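Local coordinates for protein thioredoxin (TrxA-1) (Sulfolobus solfataricus, PDB 3TCO) that probably reduces protein disulfides as a small thioredoxin-fold oxidoreductase, with a redox-active cysteine pair that forms a disulfide, at residues E12-V17 with V24-W29; T78-I81 with Q86-D89. All coordinates share one frame; numbering follows the deposited sequence.

Contact 1 (E12-V17 with V24-W29)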
# COMPACT_ATOMS: atom_id res chain seq x y z
N GLU A 12 0.58 -11.64 10.10
CA GLU A 12 1.77 -12.49 10.16
C GLU A 12 3.06 -11.79 9.74
O GLU A 12 4.11 -12.04 10.32
CB GLU A 12 1.55 -13.76 9.32
CG GLU A 12 2.44 -14.93 9.70
CD GLU A 12 3.87 -14.76 9.23
OE1 GLU A 12 4.05 -14.36 8.07
OE2 GLU A 12 4.81 -15.04 10.03
N ASN A 13 3.00 -10.89 8.75
CA ASN A 13 4.24 -10.22 8.31
C ASN A 13 4.20 -8.70 8.25
O ASN A 13 5.20 -8.06 7.90
CB ASN A 13 4.67 -10.76 6.93
CG ASN A 13 3.65 -10.47 5.83
OD1 ASN A 13 2.49 -10.18 6.11
ND2 ASN A 13 4.09 -10.56 4.57
N PHE A 14 3.06 -8.11 8.61
CA PHE A 14 2.93 -6.66 8.53
C PHE A 14 4.03 -5.87 9.21
O PHE A 14 4.70 -5.04 8.57
CB PHE A 14 1.59 -6.21 9.12
CG PHE A 14 1.25 -4.78 8.82
CD1 PHE A 14 0.61 -4.43 7.63
CD2 PHE A 14 1.56 -3.77 9.74
CE1 PHE A 14 0.28 -3.11 7.36
CE2 PHE A 14 1.23 -2.44 9.47
CZ PHE A 14 0.58 -2.11 8.28
N ASP A 15 4.22 -6.10 10.50
CA ASP A 15 5.22 -5.37 11.25
C ASP A 15 6.66 -5.58 10.78
O ASP A 15 7.38 -4.61 10.59
CB ASP A 15 5.12 -5.68 12.75
CG ASP A 15 3.89 -5.06 13.39
OD1 ASP A 15 3.26 -4.20 12.73
OD2 ASP A 15 3.56 -5.42 14.54
N GLU A 16 7.07 -6.83 10.58
CA GLU A 16 8.45 -7.07 10.15
C GLU A 16 8.76 -6.42 8.81
O GLU A 16 9.88 -5.94 8.60
CB GLU A 16 8.77 -8.58 10.10
CG GLU A 16 8.11 -9.36 8.98
CD GLU A 16 8.19 -10.87 9.22
OE1 GLU A 16 9.29 -11.37 9.51
OE2 GLU A 16 7.16 -11.55 9.11
N VAL A 17 7.80 -6.41 7.90
CA VAL A 17 8.01 -5.79 6.59
C VAL A 17 8.19 -4.27 6.74
O VAL A 17 9.11 -3.67 6.17
CB VAL A 17 6.82 -6.11 5.64
CG1 VAL A 17 6.91 -5.26 4.35
CG2 VAL A 17 6.83 -7.61 5.29
N VAL A 24 7.73 1.36 2.57
CA VAL A 24 6.72 0.33 2.38
C VAL A 24 5.36 0.99 2.18
O VAL A 24 4.94 1.82 2.99
CB VAL A 24 6.62 -0.61 3.60
CG1 VAL A 24 5.56 -1.68 3.34
CG2 VAL A 24 7.98 -1.29 3.88
N LEU A 25 4.69 0.63 1.09
CA LEU A 25 3.36 1.15 0.80
C LEU A 25 2.38 0.02 1.03
O LEU A 25 2.72 -1.15 0.87
CB LEU A 25 3.26 1.63 -0.66
CG LEU A 25 4.11 2.85 -1.02
CD1 LEU A 25 5.50 2.39 -1.46
CD2 LEU A 25 3.44 3.62 -2.15
N VAL A 26 1.16 0.37 1.41
CA VAL A 26 0.16 -0.65 1.68
C VAL A 26 -1.17 -0.28 1.05
O VAL A 26 -1.84 0.64 1.51
CB VAL A 26 -0.07 -0.84 3.21
CG1 VAL A 26 -1.02 -2.02 3.45
CG2 VAL A 26 1.25 -1.08 3.93
N ASP A 27 -1.53 -0.97 -0.03
CA ASP A 27 -2.79 -0.73 -0.72
C ASP A 27 -3.87 -1.53 0.02
O ASP A 27 -3.87 -2.75 -0.01
CB ASP A 27 -2.67 -1.17 -2.19
CG ASP A 27 -4.03 -1.21 -2.92
OD1 ASP A 27 -4.99 -0.55 -2.48
OD2 ASP A 27 -4.12 -1.90 -3.94
N CYS A 28 -4.72 -0.82 0.76
CA CYS A 28 -5.81 -1.45 1.51
C CYS A 28 -6.97 -1.56 0.53
O CYS A 28 -7.48 -0.55 0.02
CB CYS A 28 -6.14 -0.58 2.72
SG CYS A 28 -4.71 -0.36 3.85
N TRP A 29 -7.39 -2.79 0.24
CA TRP A 29 -8.43 -3.03 -0.76
C TRP A 29 -9.41 -4.15 -0.40
O TRP A 29 -9.30 -4.77 0.65
CB TRP A 29 -7.77 -3.42 -2.07
CG TRP A 29 -7.09 -4.76 -1.94
CD1 TRP A 29 -5.99 -5.06 -1.19
CD2 TRP A 29 -7.53 -6.01 -2.51
NE1 TRP A 29 -5.72 -6.40 -1.25
CE2 TRP A 29 -6.65 -7.01 -2.04
CE3 TRP A 29 -8.59 -6.37 -3.35
CZ2 TRP A 29 -6.79 -8.36 -2.40
CZ3 TRP A 29 -8.73 -7.72 -3.70
CH2 TRP A 29 -7.83 -8.69 -3.23

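Contact 2 (T78-I81 with Q86-D89). With EDO (1,2-ethanediol), chain E.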
# COMPACT_ATOMS: atom_id res chain seq x y z
N THR A 78 -7.25 2.84 0.20
CA THR A 78 -6.42 3.72 1.01
C THR A 78 -5.01 3.17 0.88
O THR A 78 -4.80 1.96 0.96
CB THR A 78 -6.78 3.69 2.51
OG1 THR A 78 -8.01 4.40 2.72
CG2 THR A 78 -5.67 4.35 3.32
N THR A 79 -4.05 4.06 0.66
CA THR A 79 -2.67 3.63 0.53
C THR A 79 -1.86 4.22 1.67
O THR A 79 -1.59 5.43 1.71
CB THR A 79 -2.07 4.10 -0.82
OG1 THR A 79 -2.87 3.60 -1.90
CG2 THR A 79 -0.68 3.56 -0.98
N LEU A 80 -1.48 3.37 2.62
CA LEU A 80 -0.67 3.79 3.76
C LEU A 80 0.76 3.87 3.27
O LEU A 80 1.17 3.06 2.43
CB LEU A 80 -0.74 2.75 4.87
CG LEU A 80 -2.14 2.35 5.35
CD1 LEU A 80 -2.03 1.19 6.37
CD2 LEU A 80 -2.82 3.57 5.96
N ILE A 81 1.51 4.85 3.77
CA ILE A 81 2.91 4.97 3.39
C ILE A 81 3.79 4.99 4.64
O ILE A 81 3.62 5.84 5.53
CB ILE A 81 3.17 6.22 2.54
CG1 ILE A 81 2.28 6.15 1.28
CG2 ILE A 81 4.67 6.29 2.16
CD1 ILE A 81 2.43 7.30 0.35
N GLN A 86 7.69 3.97 10.21
CA GLN A 86 6.64 4.82 10.75
C GLN A 86 5.77 5.39 9.64
O GLN A 86 6.26 5.66 8.54
CB GLN A 86 7.27 5.96 11.58
CG GLN A 86 8.27 5.43 12.64
CD GLN A 86 8.88 6.52 13.51
OE1 GLN A 86 8.39 6.81 14.60
NE2 GLN A 86 9.96 7.14 13.02
N LEU A 87 4.49 5.58 9.91
CA LEU A 87 3.58 6.10 8.90
C LEU A 87 3.85 7.57 8.62
O LEU A 87 3.85 8.39 9.54
CB LEU A 87 2.12 5.94 9.34
CG LEU A 87 1.05 6.25 8.29
CD1 LEU A 87 -0.16 5.40 8.56
CD2 LEU A 87 0.67 7.72 8.34
N VAL A 88 4.04 7.88 7.34
CA VAL A 88 4.31 9.26 6.92
C VAL A 88 3.15 9.83 6.09
O VAL A 88 3.11 11.02 5.83
CB VAL A 88 5.62 9.34 6.11
CG1 VAL A 88 6.75 8.76 6.94
CG2 VAL A 88 5.49 8.58 4.78
N ASP A 89 2.23 8.98 5.67
CA ASP A 89 1.07 9.46 4.92
C ASP A 89 0.06 8.34 4.77
O ASP A 89 0.37 7.17 5.00
CB ASP A 89 1.48 9.95 3.52
CG ASP A 89 0.54 11.04 2.97
OD1 ASP A 89 -0.62 11.16 3.43
OD2 ASP A 89 0.97 11.76 2.06
C1 EDO E . 9.95 8.78 9.69
O1 EDO E . 10.23 7.41 9.96
C2 EDO E . 10.73 9.21 8.44
O2 EDO E . 12.13 9.01 8.67

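Contact 1 (E12-V17 with V24-W29)
Phe14 and Val17 reach from the first turn of helix 14-20 to Val24 and Val26 on strand 23-29. The helix starts after Asn13, which sits at the N-cap position but bonds backward instead, its OD1 to Thr10 N and its ND2 to Val8 O. With CG of Phe14 anti to the backbone N (chi1 -168°), the ring extends far enough for CE1 to meet Val26 CG2 at 4.1 Å; the methyl approaches the ring obliquely, and the two side chains cross at about a right angle. One turn later Val17, whose N bonds to Asn13 O at 3.1 Å, points its side chain at the strand. Its CG1 sits against both Val24 methyls, 4.0 Å from CG1 and 4.1 Å from CG2, again with the side chains crossing nearly perpendicularly. Val24 CG2 also lies 3.5 Å from Val17 O, a carbonyl that accepts a hydrogen bond from Asn21 ND2. Alternate strand residues thus face the helix, whereas Leu25 and Asp27 project to the other side of the sheet, against helix 34-49. Leu9 also packs on Phe14, Val17 and Val26. With 147 Å² buried in total, the two segments meet through apolar side chains and one methyl-to-carbonyl contact, with no hydrogen bond between them, on one face of the thioredoxin sheet.

Contact 2 (T78-I81 with Q86-D89)
This is an antiparallel strand pairing containing a classic beta bulge, within the hairpin of strands 78-83 and 86-92 at one edge of the thioredoxin sheet. The evidence lies at Ile81, which faces both Val88 and Asp89. Ile81 N donates to Asp89 O at 2.9 Å, approaching from above the carbonyl plane, 38° out of it. In return Ile81 O receives two N-H groups: Val88 N at 2.8 Å, nearly straight at 169°, and Asp89 N at 3.4 Å, a weak bond. Leu87 CA adds a C-H...O contact to the same oxygen. The extra residue accompanies a marked twist: the N-to-C directions of the short segments make 125°, well off antiparallel.

Side chains meet on both faces. Ile81 has CG2 anti to its backbone N, and this CG2 meets Val88 CG2 at 3.6 Å as the side chains cross at about a right angle. Tyr107 of helix 97-107 packs on both residues, and Thr103 on Ile81. On the opposite face Leu80 CD2 touches Leu87 CD1 at 4.1 Å; Tyr71 touches both leucines, while Leu80 continues inward to Val26 and Cys28. Toward the turn, Gln86 NE2 donates to O1 of a 1,2-ethanediol at 3.1 Å. This molecule, probably from the crystallisation liquor, also bonds Val83 O and Asn84 ND2.

Chemically, the pairing rests on the bond from Ile81 N to Asp89 O together with Ile81 O, which takes a short bond from Val88 N and a weak one from Asp89 N. The bulge therefore preserves backbone bonding through the irregularity, while apolar contacts tie the hairpin to structures on either side of the sheet.

In the fold
Contact 1 closes before contact 2 opens along the chain, and their centres lie 10 Å apart within the single thioredoxin domain. The direct evidence that they share one sheet is the antiparallel pairing of strands 23-29 and 78-83: Val26 N lies 2.9 Å from Leu80 O and Cys28 N 2.8 Å from Thr78 O, both probable hydrogen bonds. Across the sheet the order runs 7-8, 55-60, 23-29, 78-83, 86-92, so contact 1 adds a helix to the central strand, while contact 2 adds one of the two outermost strands, 86-92. Helix 14-20 packs on one face and helix 97-107 on the other, so the contacts join early and late parts of the fold through neighbouring strands.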